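Local coordinates for protein K5 lyase (Enterobacteria phage k1-5, PDB 2X3H) that cleaves a glycosaminoglycan, probably the K5 capsular polysaccharide of Escherichia coli, by a lyase reaction, and probably serves as a phage tail spike, at residues Ile330-Asn342 with Tyr363-Val375. Residues are numbered along the deposited sequence; the frame is centred on the assembly and turned at random.
Sequences INNVLMSGCDGTN and YASVFPSYSATGV
Strands Ile330-Ser336 and Tyr363-Ser369 run parallel at 17°, laced by backbone bonds such as Val333 N to Ser365 O (3.0 Å), with the register slipping by one residue at a beta bulge between Ile330 and Val333. The bulge shows a side chain joining the backbone ladder: Ser365 OG, set between its own N and carbonyl carbon (chi1 57°), accepts a fairly straight bond from Asn332 N at 2.9 Å. Flanking the bulge, Ile330 packs beside Ala364 before it and Val333 beside Val366 after it, where Val333 CB meets Val366 CG1 at 4.1 Å, all on one face, where Ile330 and Val333 also touch strand 321-323. Such rung-on-rung stacking is characteristic of a right-handed parallel beta-helix, the fold of many phage tail spikes, here with successive coils building the trunk of a trimer. On the other side Leu334 CD1 leans on Phe367 CB, and the Phe367 ring meets Tyr363 of a second subunit edge-to-face. Past the strands, Tyr370 points its CB toward 330-342 and sets a ring edge near Met335 O: Met335 CG reaches Tyr370 CE2 at 3.9 Å, while Cys338 SG stands over a face, 4.9 Å from the centroid of the Tyr370 ring. The Tyr370 hydroxyl donates to Gly374 O (2.7 Å), which fixes the far end of the ring. A water bridges Gly337 N to Ser369 O just past the strands, and further on Ala372 N hydrogen-bonds Cys338 O.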
ATOM      1  N   ILE A 330      -9.321   3.024  -3.928  1.00  5.43           N
ATOM      2  CA  ILE A 330      -8.455   2.586  -5.016  1.00  6.93           C
ATOM      3  C   ILE A 330      -7.123   3.304  -4.800  1.00  7.25           C
ATOM      4  O   ILE A 330      -6.994   4.489  -5.085  1.00  8.05           O
ATOM      5  CB  ILE A 330      -9.077   2.958  -6.386  1.00  7.94           C
ATOM      6  CG1 ILE A 330     -10.454   2.301  -6.550  1.00  8.90           C
ATOM      7  CG2 ILE A 330      -8.152   2.578  -7.537  1.00  8.76           C
ATOM      8  CD1 ILE A 330     -11.406   3.125  -7.386  1.00  9.43           C
ATOM      9  N   ASN A 331      -6.139   2.587  -4.265  1.00  7.32           N
ATOM     10  CA  ASN A 331      -4.881   3.218  -3.867  1.00  7.40           C
ATOM     11  C   ASN A 331      -3.731   2.881  -4.816  1.00  7.27           C
ATOM     12  O   ASN A 331      -3.541   1.727  -5.195  1.00  7.64           O
ATOM     13  CB  ASN A 331      -4.520   2.846  -2.415  1.00  9.81           C
ATOM     14  CG  ASN A 331      -3.522   3.836  -1.778  1.00 12.36           C
ATOM     15  OD1 ASN A 331      -2.424   3.452  -1.394  1.00 16.24           O
ATOM     16  ND2 ASN A 331      -3.906   5.104  -1.671  1.00 14.23           N
ATOM     17  N   ASN A 332      -2.993   3.908  -5.215  1.00  6.41           N
ATOM     18  CA  ASN A 332      -1.760   3.758  -5.993  1.00  6.94           C
ATOM     19  C   ASN A 332      -1.958   3.101  -7.355  1.00  6.86           C
ATOM     20  O   ASN A 332      -1.475   1.991  -7.589  1.00  6.93           O
ATOM     21  CB  ASN A 332      -0.706   2.982  -5.196  1.00  8.54           C
ATOM     22  CG  ASN A 332      -0.204   3.743  -3.991  1.00 10.82           C
ATOM     23  OD1 ASN A 332       0.360   3.146  -3.072  1.00 14.19           O
ATOM     24  ND2 ASN A 332      -0.416   5.047  -3.981  1.00 10.22           N
ATOM     25  N   VAL A 333      -2.657   3.799  -8.245  1.00  4.61           N
ATOM     26  CA  VAL A 333      -2.764   3.396  -9.647  1.00  4.52           C
ATOM     27  C   VAL A 333      -1.671   4.115 -10.437  1.00  4.63           C
ATOM     28  O   VAL A 333      -1.721   5.333 -10.613  1.00  5.70           O
ATOM     29  CB  VAL A 333      -4.131   3.755 -10.252  1.00  5.21           C
ATOM     30  CG1 VAL A 333      -4.247   3.215 -11.671  1.00  6.94           C
ATOM     31  CG2 VAL A 333      -5.258   3.209  -9.373  1.00  5.84           C
ATOM     32  N   LEU A 334      -0.685   3.364 -10.902  1.00  4.13           N
ATOM     33  CA  LEU A 334       0.395   3.922 -11.710  1.00  5.49           C
ATOM     34  C   LEU A 334       0.136   3.505 -13.153  1.00  5.00           C
ATOM     35  O   LEU A 334       0.176   2.317 -13.480  1.00  4.61           O
ATOM     36  CB  LEU A 334       1.743   3.396 -11.203  1.00  5.81           C
ATOM     37  CG  LEU A 334       3.022   3.744 -11.983  1.00  9.16           C
ATOM     38  CD1 LEU A 334       2.995   5.092 -12.662  1.00 11.88           C
ATOM     39  CD2 LEU A 334       4.295   3.525 -11.145  1.00  8.23           C
ATOM     40  N   MET A 335      -0.167   4.477 -14.005  1.00  5.02           N
ATOM     41  CA  MET A 335      -0.493   4.171 -15.399  1.00  4.30           C
ATOM     42  C   MET A 335       0.443   4.909 -16.360  1.00  4.71           C
ATOM     43  O   MET A 335       0.750   6.087 -16.172  1.00  5.61           O
ATOM     44  CB  MET A 335      -1.961   4.517 -15.671  1.00  4.85           C
ATOM     45  CG  MET A 335      -2.436   4.284 -17.110  1.00  5.20           C
ATOM     46  SD  MET A 335      -4.229   4.383 -17.123  1.00  7.16           S
ATOM     47  CE  MET A 335      -4.591   4.979 -18.776  1.00  7.38           C
ATOM     48  N   SER A 336       0.903   4.209 -17.392  1.00  5.16           N
ATOM     49  CA  SER A 336       1.773   4.846 -18.364  1.00  5.90           C
ATOM     50  C   SER A 336       1.564   4.231 -19.737  1.00  5.69           C
ATOM     51  O   SER A 336       0.781   3.303 -19.884  1.00  6.13           O
ATOM     52  CB  SER A 336       3.235   4.733 -17.931  1.00  7.47           C
ATOM     53  OG  SER A 336       3.700   3.399 -18.030  1.00  9.18           O
ATOM     54  N   GLY A 337       2.248   4.767 -20.747  1.00  5.66           N
ATOM     55  CA  GLY A 337       2.162   4.189 -22.086  1.00  6.53           C
ATOM     56  C   GLY A 337       1.012   4.683 -22.939  1.00  7.13           C
ATOM     57  O   GLY A 337       0.656   4.042 -23.937  1.00  9.53           O
ATOM     58  N   CYS A 338       0.428   5.823 -22.570  1.00  7.53           N
ATOM     59  CA  CYS A 338      -0.629   6.447 -23.362  1.00  7.45           C
ATOM     60  C   CYS A 338      -0.196   7.819 -23.861  1.00  7.98           C
ATOM     61  O   CYS A 338      -0.229   8.801 -23.088  1.00  8.93           O
ATOM     62  CB  CYS A 338      -1.906   6.638 -22.526  1.00  8.47           C
ATOM     63  SG  CYS A 338      -2.599   5.138 -21.811  1.00 10.13           S
ATOM     64  N   ASP A 339       0.175   7.913 -25.140  1.00  8.46           N
ATOM     65  CA  ASP A 339       0.588   9.215 -25.691  1.00  9.53           C
ATOM     66  C   ASP A 339      -0.415   9.791 -26.705  1.00  9.50           C
ATOM     67  O   ASP A 339      -0.125  10.774 -27.413  1.00 10.60           O
ATOM     68  CB  ASP A 339       2.008   9.159 -26.276  1.00 10.89           C
ATOM     69  CG  ASP A 339       2.088   8.312 -27.526  1.00 12.53           C
ATOM     70  OD1 ASP A 339       1.047   7.768 -27.946  1.00 13.23           O
ATOM     71  OD2 ASP A 339       3.198   8.201 -28.095  1.00 13.86           O
ATOM     72  N   GLY A 340      -1.612   9.206 -26.735  1.00  9.14           N
ATOM     73  CA  GLY A 340      -2.681   9.683 -27.592  1.00  9.69           C
ATOM     74  C   GLY A 340      -2.956   8.790 -28.789  1.00 10.18           C
ATOM     75  O   GLY A 340      -3.949   8.977 -29.491  1.00 10.52           O
ATOM     76  N   THR A 341      -2.059   7.841 -29.038  1.00  9.92           N
ATOM     77  CA  THR A 341      -2.257   6.866 -30.099  1.00 11.72           C
ATOM     78  C   THR A 341      -1.951   5.459 -29.589  1.00 11.03           C
ATOM     79  O   THR A 341      -1.125   5.280 -28.685  1.00 11.64           O
ATOM     80  CB  THR A 341      -1.362   7.159 -31.320  1.00 13.35           C
ATOM     81  OG1 THR A 341       0.005   6.946 -30.959  1.00 16.32           O
ATOM     82  CG2 THR A 341      -1.555   8.590 -31.791  1.00 14.33           C
ATOM     83  N   ASN A 342      -2.618   4.462 -30.162  1.00 10.09           N
ATOM     84  CA  ASN A 342      -2.352   3.077 -29.759  1.00 10.81           C
ATOM     85  C   ASN A 342      -1.243   2.424 -30.582  1.00 11.14           C
ATOM     86  O   ASN A 342      -0.534   3.098 -31.341  1.00 12.55           O
ATOM     87  CB  ASN A 342      -3.643   2.223 -29.717  1.00 10.82           C
ATOM     88  CG  ASN A 342      -4.214   1.915 -31.102  1.00 12.33           C
ATOM     89  OD1 ASN A 342      -5.303   1.330 -31.225  1.00 13.63           O
ATOM     90  ND2 ASN A 342      -3.502   2.318 -32.140  1.00 10.25           N
ATOM     91  N   TYR A 363     -12.668   6.759  -3.260  1.00  4.01           N
ATOM     92  CA  TYR A 363     -11.370   7.448  -3.175  1.00  4.09           C
ATOM     93  C   TYR A 363     -10.441   6.824  -4.209  1.00  4.59           C
ATOM     94  O   TYR A 363     -10.429   5.599  -4.345  1.00  4.85           O
ATOM     95  CB  TYR A 363     -10.748   7.251  -1.780  1.00  5.10           C
ATOM     96  CG  TYR A 363      -9.316   7.734  -1.681  1.00  4.84           C
ATOM     97  CD1 TYR A 363      -9.040   9.054  -1.357  1.00  6.18           C
ATOM     98  CD2 TYR A 363      -8.250   6.876  -1.902  1.00  5.93           C
ATOM     99  CE1 TYR A 363      -7.724   9.524  -1.278  1.00  6.57           C
ATOM    100  CE2 TYR A 363      -6.925   7.323  -1.798  1.00  6.56           C
ATOM    101  CZ  TYR A 363      -6.672   8.647  -1.493  1.00  6.28           C
ATOM    102  OH  TYR A 363      -5.362   9.080  -1.424  1.00  8.60           O
ATOM    103  N   ALA A 364      -9.637   7.634  -4.905  1.00  4.27           N
ATOM    104  CA  ALA A 364      -8.582   7.067  -5.768  1.00  3.52           C
ATOM    105  C   ALA A 364      -7.320   7.891  -5.638  1.00  4.91           C
ATOM    106  O   ALA A 364      -7.384   9.120  -5.675  1.00  5.59           O
ATOM    107  CB  ALA A 364      -9.041   7.048  -7.234  1.00  4.99           C
ATOM    108  N   SER A 365      -6.177   7.229  -5.507  1.00  3.67           N
ATOM    109  CA  SER A 365      -4.887   7.937  -5.587  1.00  4.00           C
ATOM    110  C   SER A 365      -4.156   7.446  -6.825  1.00  4.77           C
ATOM    111  O   SER A 365      -3.973   6.239  -7.009  1.00  4.96           O
ATOM    112  CB  SER A 365      -4.056   7.753  -4.314  1.00  5.38           C
ATOM    113  OG  SER A 365      -3.815   6.385  -4.031  1.00  5.41           O
ATOM    114  N   VAL A 366      -3.746   8.387  -7.671  1.00  3.72           N
ATOM    115  CA  VAL A 366      -3.349   8.050  -9.033  1.00  3.27           C
ATOM    116  C   VAL A 366      -2.098   8.779  -9.518  1.00  4.05           C
ATOM    117  O   VAL A 366      -1.803   9.891  -9.066  1.00  4.34           O
ATOM    118  CB  VAL A 366      -4.503   8.319 -10.018  1.00  3.77           C
ATOM    119  CG1 VAL A 366      -5.749   7.502  -9.606  1.00  4.18           C
ATOM    120  CG2 VAL A 366      -4.818   9.797 -10.082  1.00  3.43           C
ATOM    121  N   PHE A 367      -1.414   8.135 -10.466  1.00  3.72           N
ATOM    122  CA  PHE A 367      -0.172   8.628 -11.051  1.00  3.74           C
ATOM    123  C   PHE A 367      -0.307   8.502 -12.578  1.00  4.29           C
ATOM    124  O   PHE A 367       0.066   7.464 -13.146  1.00  4.69           O
ATOM    125  CB  PHE A 367       1.001   7.742 -10.586  1.00  4.07           C
ATOM    126  CG  PHE A 367       1.217   7.746  -9.100  1.00  4.40           C
ATOM    127  CD1 PHE A 367       0.539   6.850  -8.284  1.00  3.44           C
ATOM    128  CD2 PHE A 367       2.084   8.660  -8.512  1.00  4.59           C
ATOM    129  CE1 PHE A 367       0.738   6.861  -6.891  1.00  5.42           C
ATOM    130  CE2 PHE A 367       2.289   8.681  -7.152  1.00  5.54           C
ATOM    131  CZ  PHE A 367       1.625   7.789  -6.331  1.00  5.74           C
ATOM    132  N   PRO A 368      -0.872   9.527 -13.248  1.00  4.70           N
ATOM    133  CA  PRO A 368      -1.015   9.544 -14.715  1.00  4.77           C
ATOM    134  C   PRO A 368       0.320   9.889 -15.397  1.00  5.77           C
ATOM    135  O   PRO A 368       0.508  10.994 -15.919  1.00  6.44           O
ATOM    136  CB  PRO A 368      -2.080  10.622 -14.950  1.00  5.35           C
ATOM    137  CG  PRO A 368      -1.859  11.598 -13.796  1.00  5.14           C
ATOM    138  CD  PRO A 368      -1.485  10.714 -12.610  1.00  5.22           C
ATOM    139  N   SER A 369       1.238   8.926 -15.364  1.00  5.94           N
ATOM    140  CA  SER A 369       2.577   9.101 -15.939  1.00  6.90           C
ATOM    141  C   SER A 369       2.558   8.872 -17.451  1.00  6.68           C
ATOM    142  O   SER A 369       3.167   7.928 -17.977  1.00  6.98           O
ATOM    143  CB  SER A 369       3.558   8.158 -15.241  1.00  7.68           C
ATOM    144  OG  SER A 369       3.551   8.408 -13.833  1.00  9.66           O
ATOM    145  N   TYR A 370       1.827   9.735 -18.141  1.00  6.32           N
ATOM    146  CA  TYR A 370       1.661   9.639 -19.583  1.00  5.35           C
ATOM    147  C   TYR A 370       1.244  10.997 -20.142  1.00  6.09           C
ATOM    148  O   TYR A 370       0.773  11.875 -19.393  1.00  5.74           O
ATOM    149  CB  TYR A 370       0.626   8.561 -19.925  1.00  5.03           C
ATOM    150  CG  TYR A 370      -0.750   8.770 -19.313  1.00  5.02           C
ATOM    151  CD1 TYR A 370      -1.631   9.714 -19.838  1.00  5.27           C
ATOM    152  CD2 TYR A 370      -1.178   7.995 -18.233  1.00  5.71           C
ATOM    153  CE1 TYR A 370      -2.899   9.900 -19.289  1.00  5.63           C
ATOM    154  CE2 TYR A 370      -2.443   8.174 -17.676  1.00  5.01           C
ATOM    155  CZ  TYR A 370      -3.294   9.117 -18.202  1.00  5.46           C
ATOM    156  OH  TYR A 370      -4.547   9.288 -17.666  1.00  6.03           O
ATOM    157  N   SER A 371       1.401  11.169 -21.449  1.00  6.62           N
ATOM    158  CA  SER A 371       1.157  12.475 -22.080  1.00  6.95           C
ATOM    159  C   SER A 371      -0.250  12.695 -22.650  1.00  6.76           C
ATOM    160  O   SER A 371      -0.643  13.839 -22.923  1.00  7.69           O
ATOM    161  CB  SER A 371       2.216  12.756 -23.147  1.00  8.79           C
ATOM    162  OG  SER A 371       2.101  11.848 -24.232  1.00  9.51           O
ATOM    163  N   ALA A 372      -1.011  11.618 -22.861  1.00  6.05           N
ATOM    164  CA  ALA A 372      -2.407  11.765 -23.293  1.00  6.45           C
ATOM    165  C   ALA A 372      -3.163  12.716 -22.354  1.00  7.12           C
ATOM    166  O   ALA A 372      -2.893  12.754 -21.145  1.00  7.55           O
ATOM    167  CB  ALA A 372      -3.099  10.397 -23.351  1.00  7.98           C
ATOM    168  N   THR A 373      -4.123  13.463 -22.899  1.00  7.06           N
ATOM    169  CA  THR A 373      -4.772  14.528 -22.108  1.00  8.23           C
ATOM    170  C   THR A 373      -5.774  14.055 -21.054  1.00  7.37           C
ATOM    171  O   THR A 373      -5.948  14.716 -20.035  1.00  8.22           O
ATOM    172  CB  THR A 373      -5.455  15.563 -23.006  1.00 10.04           C
ATOM    173  OG1 THR A 373      -6.513  14.937 -23.732  1.00 12.47           O
ATOM    174  CG2 THR A 373      -4.442  16.169 -23.972  1.00 11.46           C
ATOM    175  N   GLY A 374      -6.432  12.928 -21.287  1.00  7.13           N
ATOM    176  CA  GLY A 374      -7.451  12.471 -20.346  1.00  6.36           C
ATOM    177  C   GLY A 374      -6.832  11.919 -19.076  1.00  5.82           C
ATOM    178  O   GLY A 374      -5.843  11.175 -19.131  1.00  7.04           O
ATOM    179  N   VAL A 375      -7.412  12.273 -17.932  1.00  6.19           N
ATOM    180  CA  VAL A 375      -6.951  11.736 -16.651  1.00  5.63           C
ATOM    181  C   VAL A 375      -8.139  11.204 -15.826  1.00  5.32           C
ATOM    182  O   VAL A 375      -8.236  10.008 -15.585  1.00  6.23           O
ATOM    183  CB  VAL A 375      -6.141  12.773 -15.815  1.00  5.82           C
ATOM    184  CG1 VAL A 375      -5.689  12.146 -14.504  1.00  6.08           C
ATOM    185  CG2 VAL A 375      -4.927  13.287 -16.602  1.00  6.21           C
TER
HETATM  186  O   HOH W   1       3.856   6.984 -20.573  1.00 13.68           O
HETATM  187  O   HOH W   2       1.059  13.227 -26.551  1.00 19.79           O